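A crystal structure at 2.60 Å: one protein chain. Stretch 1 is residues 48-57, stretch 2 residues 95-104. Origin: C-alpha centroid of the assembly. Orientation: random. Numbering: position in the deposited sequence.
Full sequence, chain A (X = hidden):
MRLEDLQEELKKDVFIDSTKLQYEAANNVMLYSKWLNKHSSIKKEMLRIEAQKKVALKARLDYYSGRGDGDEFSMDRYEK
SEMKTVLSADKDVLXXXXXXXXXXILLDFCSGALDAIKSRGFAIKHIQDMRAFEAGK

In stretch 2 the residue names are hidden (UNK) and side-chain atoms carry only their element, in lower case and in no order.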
# COMPACT_ATOMS: atom_id res chain seq x y z
N ARG A 48 -15.91 6.90 -23.68
CA ARG A 48 -16.42 6.85 -25.05
C ARG A 48 -15.63 5.83 -25.91
O ARG A 48 -16.19 5.04 -26.66
CB ARG A 48 -16.36 8.26 -25.61
CG ARG A 48 -17.13 8.57 -26.83
CD ARG A 48 -16.83 10.02 -27.16
NE ARG A 48 -17.31 10.89 -26.08
CZ ARG A 48 -16.72 12.03 -25.70
NH1 ARG A 48 -15.59 12.43 -26.27
NH2 ARG A 48 -17.23 12.75 -24.71
N ILE A 49 -14.31 5.85 -25.77
CA ILE A 49 -13.44 4.94 -26.51
C ILE A 49 -13.67 3.48 -26.11
O ILE A 49 -13.70 2.59 -26.97
CB ILE A 49 -11.97 5.31 -26.33
CG1 ILE A 49 -11.69 6.67 -26.98
CG2 ILE A 49 -11.06 4.25 -26.94
CD1 ILE A 49 -10.25 7.12 -26.76
N GLU A 50 -13.85 3.21 -24.81
CA GLU A 50 -14.11 1.85 -24.35
C GLU A 50 -15.37 1.30 -24.97
O GLU A 50 -15.45 0.10 -25.26
CB GLU A 50 -14.24 1.79 -22.82
CG GLU A 50 -12.96 1.42 -22.11
CD GLU A 50 -13.05 1.56 -20.60
OE1 GLU A 50 -14.06 2.12 -20.10
OE2 GLU A 50 -12.10 1.12 -19.91
N ALA A 51 -16.34 2.17 -25.23
CA ALA A 51 -17.57 1.76 -25.89
C ALA A 51 -17.24 1.35 -27.33
O ALA A 51 -17.76 0.35 -27.83
CB ALA A 51 -18.59 2.87 -25.87
N GLN A 52 -16.39 2.13 -27.99
CA GLN A 52 -15.98 1.82 -29.35
C GLN A 52 -15.23 0.50 -29.40
O GLN A 52 -15.33 -0.26 -30.37
CB GLN A 52 -15.09 2.91 -29.92
CG GLN A 52 -15.84 4.05 -30.51
CD GLN A 52 -14.90 5.06 -31.11
OE1 GLN A 52 -13.77 4.72 -31.48
NE2 GLN A 52 -15.35 6.31 -31.22
N LYS A 53 -14.45 0.25 -28.36
CA LYS A 53 -13.70 -0.98 -28.25
C LYS A 53 -14.64 -2.17 -28.09
O LYS A 53 -14.36 -3.24 -28.63
CB LYS A 53 -12.74 -0.93 -27.07
CG LYS A 53 -11.84 -2.13 -27.01
CD LYS A 53 -10.89 -2.03 -25.85
CE LYS A 53 -10.07 -3.29 -25.70
NZ LYS A 53 -9.21 -3.16 -24.51
N LYS A 54 -15.73 -1.99 -27.35
CA LYS A 54 -16.64 -3.12 -27.18
C LYS A 54 -17.43 -3.42 -28.44
O LYS A 54 -17.86 -4.56 -28.65
CB LYS A 54 -17.63 -2.87 -26.04
CG LYS A 54 -16.99 -2.83 -24.69
CD LYS A 54 -18.01 -2.87 -23.57
CE LYS A 54 -17.32 -2.70 -22.22
NZ LYS A 54 -18.29 -2.87 -21.10
N VAL A 55 -17.39 -2.48 -29.38
CA VAL A 55 -18.10 -2.65 -30.63
C VAL A 55 -17.13 -3.29 -31.61
O VAL A 55 -17.52 -4.15 -32.39
CB VAL A 55 -18.63 -1.29 -31.17
CG1 VAL A 55 -19.10 -1.39 -32.62
CG2 VAL A 55 -19.75 -0.81 -30.29
N ALA A 56 -15.87 -2.90 -31.51
CA ALA A 56 -14.87 -3.50 -32.37
C ALA A 56 -14.69 -4.97 -32.01
O ALA A 56 -14.68 -5.83 -32.89
CB ALA A 56 -13.56 -2.74 -32.24
N LEU A 57 -14.67 -5.27 -30.71
CA LEU A 57 -14.51 -6.65 -30.25
C LEU A 57 -15.67 -7.53 -30.72
O LEU A 57 -15.46 -8.64 -31.18
CB LEU A 57 -14.38 -6.72 -28.73
CG LEU A 57 -12.99 -6.39 -28.16
CD1 LEU A 57 -13.01 -6.30 -26.64
CD2 LEU A 57 -11.92 -7.36 -28.65
N UNK A 95 -6.14 -0.88 -32.97
CA UNK A 95 -6.19 0.57 -33.13
C UNK A 95 -7.00 1.20 -32.02
O UNK A 95 -6.56 2.18 -31.41
c UNK A 95 -7.35 4.30 -36.21
c UNK A 95 -6.95 2.42 -34.66
c UNK A 95 -7.37 2.79 -36.05
n UNK A 95 -7.69 4.70 -37.60
c UNK A 95 -6.80 0.93 -34.49
N UNK A 96 -8.15 0.61 -31.73
CA UNK A 96 -9.03 1.16 -30.71
C UNK A 96 -8.39 1.03 -29.33
O UNK A 96 -8.51 1.92 -28.50
c UNK A 96 -11.32 1.21 -29.78
c UNK A 96 -10.40 0.46 -30.70
c UNK A 96 -10.99 0.48 -32.08
N UNK A 97 -7.68 -0.08 -29.09
CA UNK A 97 -7.11 -0.23 -27.76
C UNK A 97 -5.83 0.54 -27.60
O UNK A 97 -5.45 0.81 -26.48
c UNK A 97 -6.51 -1.95 -25.99
o UNK A 97 -7.35 -1.60 -25.13
c UNK A 97 -6.81 -1.70 -27.46
o UNK A 97 -5.39 -2.44 -25.69
N UNK A 98 -5.29 1.07 -28.68
CA UNK A 98 -4.08 1.85 -28.52
C UNK A 98 -4.51 3.25 -28.13
O UNK A 98 -3.99 3.82 -27.18
o UNK A 98 -2.79 0.52 -30.08
c UNK A 98 -3.22 1.85 -29.79
c UNK A 98 -2.00 2.73 -29.60
N UNK A 99 -5.46 3.78 -28.89
CA UNK A 99 -6.06 5.07 -28.58
C UNK A 99 -6.45 5.09 -27.11
O UNK A 99 -6.05 6.01 -26.39
c UNK A 99 -7.24 5.37 -29.50
o UNK A 99 -8.18 4.34 -29.38
N UNK A 100 -7.23 4.11 -26.66
CA UNK A 100 -7.57 4.03 -25.24
C UNK A 100 -6.40 4.13 -24.27
O UNK A 100 -6.43 4.94 -23.34
c UNK A 100 -8.99 2.67 -23.58
c UNK A 100 -8.31 2.72 -24.95
c UNK A 100 -9.55 1.29 -23.40
c UNK A 100 -10.06 3.71 -23.37
N UNK A 101 -5.34 3.37 -24.54
CA UNK A 101 -4.15 3.36 -23.70
C UNK A 101 -3.46 4.72 -23.77
O UNK A 101 -2.99 5.24 -22.75
c UNK A 101 -3.54 0.20 -22.77
c UNK A 101 -3.75 0.87 -24.08
n UNK A 101 -2.49 -0.61 -22.69
c UNK A 101 -3.20 2.28 -24.15
o UNK A 101 -4.32 0.39 -21.83
N UNK A 102 -3.44 5.31 -24.97
CA UNK A 102 -2.82 6.60 -25.22
C UNK A 102 -3.49 7.69 -24.41
O UNK A 102 -2.82 8.52 -23.78
c UNK A 102 -2.86 9.42 -27.28
c UNK A 102 -0.82 10.57 -27.79
c UNK A 102 -2.19 10.59 -27.63
o UNK A 102 -0.16 11.73 -28.15
c UNK A 102 -2.91 6.96 -26.70
c UNK A 102 -0.11 9.40 -27.59
c UNK A 102 -0.79 8.23 -27.23
c UNK A 102 -2.17 8.22 -27.09
N UNK A 103 -4.81 7.69 -24.43
CA UNK A 103 -5.61 8.59 -23.62
C UNK A 103 -5.38 8.34 -22.13
O UNK A 103 -5.35 9.28 -21.34
c UNK A 103 -7.85 10.60 -25.32
c UNK A 103 -8.04 10.93 -26.67
c UNK A 103 -8.50 12.17 -27.08
c UNK A 103 -7.06 8.46 -24.04
c UNK A 103 -8.78 13.09 -26.11
c UNK A 103 -7.33 9.26 -25.27
c UNK A 103 -8.60 12.80 -24.76
c UNK A 103 -8.14 11.56 -24.35
c UNK A 103 -7.34 8.82 -26.55
n UNK A 103 -7.70 9.83 -27.41
N UNK A 104 -5.19 7.07 -21.77
CA UNK A 104 -4.86 6.75 -20.39
C UNK A 104 -3.56 7.43 -20.00
O UNK A 104 -3.41 7.91 -18.88

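Position 95 carries four carbons in a row ending in a nitrogen, out of reach of stretch 1: Lys95. Position 96 has three carbons, one bearing the other two. Its CB points toward stretch 1, and the fork settles among Ile49, Gln52, Lys53 and Ala56. This is Val96, a beta-branched knob in a four-residue hole; its CG1 lies 3.7 Å from Lys53 CB and its CG2 4.1 Å from Ala56 CB.

Position 97 shows two carbons, the second carrying two oxygens. Its CB points sideways, but one oxygen meets the amine of Lys53. A carboxylate this short is Asp97, and Lys53 NZ donates a hydrogen bond to Asp97 OD1 at 2.5 Å, within a salt bridge. The lysine is extended, all four chi angles t, so its sideways start still delivers the charge across.

At position 98 one carbon bears an oxygen and a carbon, far from stretch 1: Thr98. Position 99 has a single carbon and then an oxygen, which lies near the CG2 of Ile49. This is Ser99; chi1 in p folds its OG back to give a 2.6 Å hydrogen bond to Val96 O, so the hydroxyl is satisfied within its own helix while it borders an apolar neighbour.

Position 100 holds four carbons, forked at the second, packed against Ile49, Glu50 and Lys53. The fork beyond CB makes it Leu100. Its CB sits 3.7 Å from Ile49 CG2, and its CD2 reaches 3.6 Å from Glu50 CG, using the aliphatic part of a charged residue.

Position 101 has three carbons, the third carrying an oxygen and a nitrogen, and touches nothing on stretch 1: Gln101. Position 102 is one carbon and a six-carbon ring with an oxygen, likewise out of reach: Tyr102, its hydroxyl bonded elsewhere in the structure. Position 103 has one carbon, then fused five- and six-membered rings holding eight carbons and one nitrogen, against Ile49. This is Trp103; Ile49 CD1 lies 3.8 Å from the centroid of its five-membered ring, over the face, a CH-pi contact. Position 104 has no side-chain atoms: Gly104.

The helices run nearly antiparallel, at 162°, with axes 9.2 Å apart at closest approach. Two knobs point in opposite directions across the contact: Ile49 sits among Val96, Ser99, Leu100 and Trp103, while Val96 fills the hole on stretch 1. The Lys53–Asp97 salt bridge adds a charged tie. The rule is reciprocal: each helix supplies a branched knob and a hole.

Stretch 2 95-104: KVDTSLQYWG
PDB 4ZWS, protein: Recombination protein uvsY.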